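Local coordinates for protein HupZ (Streptococcus sp. 'group A', PDB 5ESC) that probably degrades heme, as a dimeric split-barrel enzyme of the pyridoxamine 5'-phosphate oxidase family, at residues S33-D38 against I43-T48. Numbering follows the deposited sequence.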
ATOM      1  N   SER A  33     -11.783  -7.538  -1.484  1.00 13.28           N
ATOM      2  CA  SER A  33     -13.245  -7.372  -1.338  1.00 13.14           C
ATOM      3  C   SER A  33     -13.583  -5.903  -0.995  1.00 13.94           C
ATOM      4  O   SER A  33     -14.725  -5.592  -0.709  1.00 12.55           O
ATOM      5  CB  SER A  33     -13.775  -8.158  -0.179  1.00 12.75           C
ATOM      6  OG  SER A  33     -13.148  -7.869   1.073  1.00 11.45           O
ATOM      7  N   MET A  34     -12.581  -5.020  -0.977  1.00 14.20           N
ATOM      8  CA  MET A  34     -12.838  -3.616  -0.597  1.00 14.66           C
ATOM      9  C   MET A  34     -13.845  -3.012  -1.606  1.00 14.24           C
ATOM     10  O   MET A  34     -13.626  -3.125  -2.830  1.00 14.89           O
ATOM     11  CB  MET A  34     -11.592  -2.833  -0.594  1.00 15.14           C
ATOM     12  CG  MET A  34     -11.771  -1.355  -0.040  1.00 16.65           C
ATOM     13  SD  MET A  34     -11.963  -1.233   1.745  1.00 17.67           S
ATOM     14  CE  MET A  34     -10.370  -1.707   2.408  1.00 20.02           C
ATOM     15  N   ARG A  35     -14.922  -2.390  -1.158  1.00 13.96           N
ATOM     16  CA  ARG A  35     -15.935  -1.844  -2.063  1.00 12.08           C
ATOM     17  C   ARG A  35     -16.711  -0.722  -1.433  1.00 12.70           C
ATOM     18  O   ARG A  35     -16.779  -0.649  -0.221  1.00 10.61           O
ATOM     19  CB  ARG A  35     -16.909  -2.947  -2.396  1.00 12.73           C
ATOM     20  CG  ARG A  35     -17.573  -3.661  -1.232  1.00 12.42           C
ATOM     21  CD  ARG A  35     -18.037  -5.077  -1.658  1.00 13.85           C
ATOM     22  NE  ARG A  35     -18.809  -5.763  -0.632  1.00 15.19           N
ATOM     23  CZ  ARG A  35     -18.336  -6.485   0.366  1.00 12.89           C
ATOM     24  NH1 ARG A  35     -19.158  -7.012   1.240  1.00  9.63           N
ATOM     25  NH2 ARG A  35     -17.034  -6.708   0.508  1.00 14.05           N
ATOM     26  N   LEU A  36     -17.397   0.068  -2.205  1.00 12.35           N
ATOM     27  CA  LEU A  36     -18.108   1.212  -1.669  1.00 14.93           C
ATOM     28  C   LEU A  36     -19.441   0.788  -1.097  1.00 14.75           C
ATOM     29  O   LEU A  36     -20.170  -0.012  -1.687  1.00 15.27           O
ATOM     30  CB  LEU A  36     -18.341   2.288  -2.759  1.00 15.74           C
ATOM     31  CG  LEU A  36     -17.252   3.219  -3.168  1.00 17.34           C
ATOM     32  CD1 LEU A  36     -17.598   4.003  -4.459  1.00 19.56           C
ATOM     33  CD2 LEU A  36     -16.680   4.156  -2.096  1.00 19.30           C
ATOM     34  N   TRP A  37     -19.770   1.358   0.070  1.00 12.54           N
ATOM     35  CA  TRP A  37     -21.053   1.248   0.714  1.00 12.87           C
ATOM     36  C   TRP A  37     -21.896   2.468   0.352  1.00 14.34           C
ATOM     37  O   TRP A  37     -23.119   2.357   0.172  1.00 13.69           O
ATOM     38  CB  TRP A  37     -20.867   1.247   2.239  1.00 11.72           C
ATOM     39  CG  TRP A  37     -22.157   1.080   2.962  1.00 12.72           C
ATOM     40  CD1 TRP A  37     -22.943   2.081   3.515  1.00 11.39           C
ATOM     41  CD2 TRP A  37     -22.882  -0.152   3.190  1.00 12.61           C
ATOM     42  NE1 TRP A  37     -24.036   1.551   4.042  1.00 13.65           N
ATOM     43  CE2 TRP A  37     -24.064   0.200   3.881  1.00 12.27           C
ATOM     44  CE3 TRP A  37     -22.653  -1.484   2.878  1.00 12.66           C
ATOM     45  CZ2 TRP A  37     -25.001  -0.731   4.301  1.00 16.87           C
ATOM     46  CZ3 TRP A  37     -23.612  -2.442   3.276  1.00 15.15           C
ATOM     47  CH2 TRP A  37     -24.742  -2.065   3.992  1.00 15.21           C
ATOM     48  N   ASP A  38     -21.282   3.655   0.439  1.00 14.47           N
ATOM     49  CA  ASP A  38     -21.946   4.907   0.066  1.00 14.75           C
ATOM     50  C   ASP A  38     -20.844   5.862  -0.411  1.00 17.36           C
ATOM     51  O   ASP A  38     -19.659   5.483  -0.434  1.00 16.34           O
ATOM     52  CB  ASP A  38     -22.858   5.471   1.153  1.00 16.59           C
ATOM     53  CG  ASP A  38     -22.170   5.891   2.436  1.00 17.40           C
ATOM     54  OD1 ASP A  38     -20.989   6.247   2.466  1.00 19.59           O
ATOM     55  OD2 ASP A  38     -22.839   5.888   3.463  1.00 19.54           O
ATOM     56  N   ILE A  43     -16.527  -0.847   2.645  1.00  9.32           N
ATOM     57  CA  ILE A  43     -16.558  -1.979   3.515  1.00  9.71           C
ATOM     58  C   ILE A  43     -15.627  -3.014   2.898  1.00 10.79           C
ATOM     59  O   ILE A  43     -15.377  -2.948   1.679  1.00  9.75           O
ATOM     60  CB  ILE A  43     -17.980  -2.582   3.814  1.00  9.05           C
ATOM     61  CG1 ILE A  43     -18.809  -2.976   2.545  1.00 10.62           C
ATOM     62  CG2 ILE A  43     -18.803  -1.631   4.767  1.00  7.40           C
ATOM     63  CD1 ILE A  43     -19.882  -3.957   2.818  1.00 12.58           C
ATOM     64  N   TYR A  44     -15.162  -3.969   3.693  1.00 11.25           N
ATOM     65  CA  TYR A  44     -14.426  -5.117   3.175  1.00 12.09           C
ATOM     66  C   TYR A  44     -14.764  -6.335   4.024  1.00 12.53           C
ATOM     67  O   TYR A  44     -15.164  -6.181   5.160  1.00 12.77           O
ATOM     68  CB  TYR A  44     -12.886  -4.877   3.078  1.00 11.79           C
ATOM     69  CG  TYR A  44     -12.085  -5.029   4.374  1.00 13.12           C
ATOM     70  CD1 TYR A  44     -11.890  -3.962   5.215  1.00 14.10           C
ATOM     71  CD2 TYR A  44     -11.528  -6.249   4.731  1.00 12.94           C
ATOM     72  CE1 TYR A  44     -11.152  -4.080   6.409  1.00 15.12           C
ATOM     73  CE2 TYR A  44     -10.768  -6.377   5.946  1.00 12.78           C
ATOM     74  CZ  TYR A  44     -10.600  -5.276   6.759  1.00 16.23           C
ATOM     75  OH  TYR A  44      -9.876  -5.299   7.923  1.00 16.48           O
ATOM     76  N   ASN A  45     -14.597  -7.525   3.498  1.00 11.61           N
ATOM     77  CA  ASN A  45     -14.812  -8.746   4.285  1.00 11.73           C
ATOM     78  C   ASN A  45     -13.508  -9.161   5.016  1.00 12.31           C
ATOM     79  O   ASN A  45     -12.503  -9.365   4.337  1.00 13.55           O
ATOM     80  CB  ASN A  45     -15.231  -9.850   3.338  1.00 12.24           C
ATOM     81  CG  ASN A  45     -16.650  -9.797   2.995  1.00 14.21           C
ATOM     82  OD1 ASN A  45     -17.148  -8.749   2.656  1.00 13.67           O
ATOM     83  ND2 ASN A  45     -17.353 -10.957   3.063  1.00 12.19           N
ATOM     84  N   GLU A  46     -13.503  -9.264   6.340  1.00 12.05           N
ATOM     85  CA  GLU A  46     -12.310  -9.556   7.098  1.00 14.73           C
ATOM     86  C   GLU A  46     -12.387 -11.041   7.396  1.00 15.74           C
ATOM     87  O   GLU A  46     -13.241 -11.453   8.150  1.00 15.18           O
ATOM     88  CB  GLU A  46     -12.308  -8.819   8.432  1.00 15.38           C
ATOM     89  CG  GLU A  46     -11.102  -9.152   9.281  1.00 20.14           C
ATOM     90  CD  GLU A  46      -9.796  -9.060   8.513  1.00 21.36           C
ATOM     91  OE1 GLU A  46      -9.368 -10.107   8.002  1.00 16.95           O
ATOM     92  OE2 GLU A  46      -9.240  -7.907   8.363  1.00 20.49           O
ATOM     93  N   ASN A  47     -11.507 -11.830   6.851  1.00 18.07           N
ATOM     94  CA  ASN A  47     -11.582 -13.284   7.019  1.00 19.64           C
ATOM     95  C   ASN A  47     -10.492 -13.755   7.968  1.00 21.87           C
ATOM     96  O   ASN A  47     -10.321 -14.950   8.171  1.00 22.10           O
ATOM     97  CB  ASN A  47     -11.410 -13.960   5.662  1.00 20.54           C
ATOM     98  CG  ASN A  47     -12.544 -13.644   4.689  1.00 22.05           C
ATOM     99  OD1 ASN A  47     -13.684 -13.464   5.109  1.00 24.68           O
ATOM    100  ND2 ASN A  47     -12.219 -13.483   3.402  1.00 23.80           N
ATOM    101  N   THR A  48      -9.732 -12.829   8.537  1.00 20.81           N
ATOM    102  CA  THR A  48      -8.538 -13.191   9.281  1.00 21.96           C
ATOM    103  C   THR A  48      -8.535 -12.474  10.658  1.00 22.58           C
ATOM    104  O   THR A  48      -9.414 -11.653  10.972  1.00 18.06           O
ATOM    105  CB  THR A  48      -7.257 -12.727   8.482  1.00 24.62           C
ATOM    106  OG1 THR A  48      -7.105 -11.288   8.603  1.00 25.87           O
ATOM    107  CG2 THR A  48      -7.337 -13.080   6.991  1.00 23.96           C
TER
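Arg35 and Ile43 face each other as an antiparallel hydrogen-bonded pair: Arg35 N donates to Ile43 O, and Ile43 N returns the bond to Arg35 O, each at 2.9 Å. Their side chains leave the same face of the sheet, and there the packing is tight. The Arg35 chain, extended from CG to NE, carries its guanidinium slantwise past Ile43 toward Asn45 until NH1 and NH2 both reach Asn45 OD1, each at 3.0 Å. The amide oxygen lies close to the guanidinium plane, and the planes of the two flat groups are 47° apart; NH1 comes in the carbonyl plane and NH2 tilted from it. NH2 also donates to Ser33 O at 2.8 Å, a third bond that fixes the rotation of the guanidinium. Ile43 lies over one face of this group, its CD1 3.5 Å from Arg35 NH1, and Trp96 of helix 88-97 adds a cation-pi contact. The amide is held from its other end as well, Asn45 ND2 bonding to Ala93 O of the same helix. Where the regular ladder gives way, Ser33 takes over: its OG, set between the backbone N and the carbonyl carbon (chi1 56°), accepts the hydrogen bond from Asn45 N at 2.8 Å. On the other face of the sheet, the Met34 chain, bent at chi2 and chi3, brings CE to Tyr44 CD1, beside Ile110 of strand 106-117. The contact is looser toward the turn, where exposed Trp37 meets Ile43 CD1 through the CE3 corner of its ring, at 3.7 Å, with Tyr89 edge-to-face against the indole. Trp37 and Asp38 both face Thr41, forming a classic beta bulge. The two strands thus make a bulged beta hairpin, with 35-38 outermost within the chain, at the border of the antiparallel sheet of the split barrel, consistent with the pyridoxamine 5'-phosphate oxidase family.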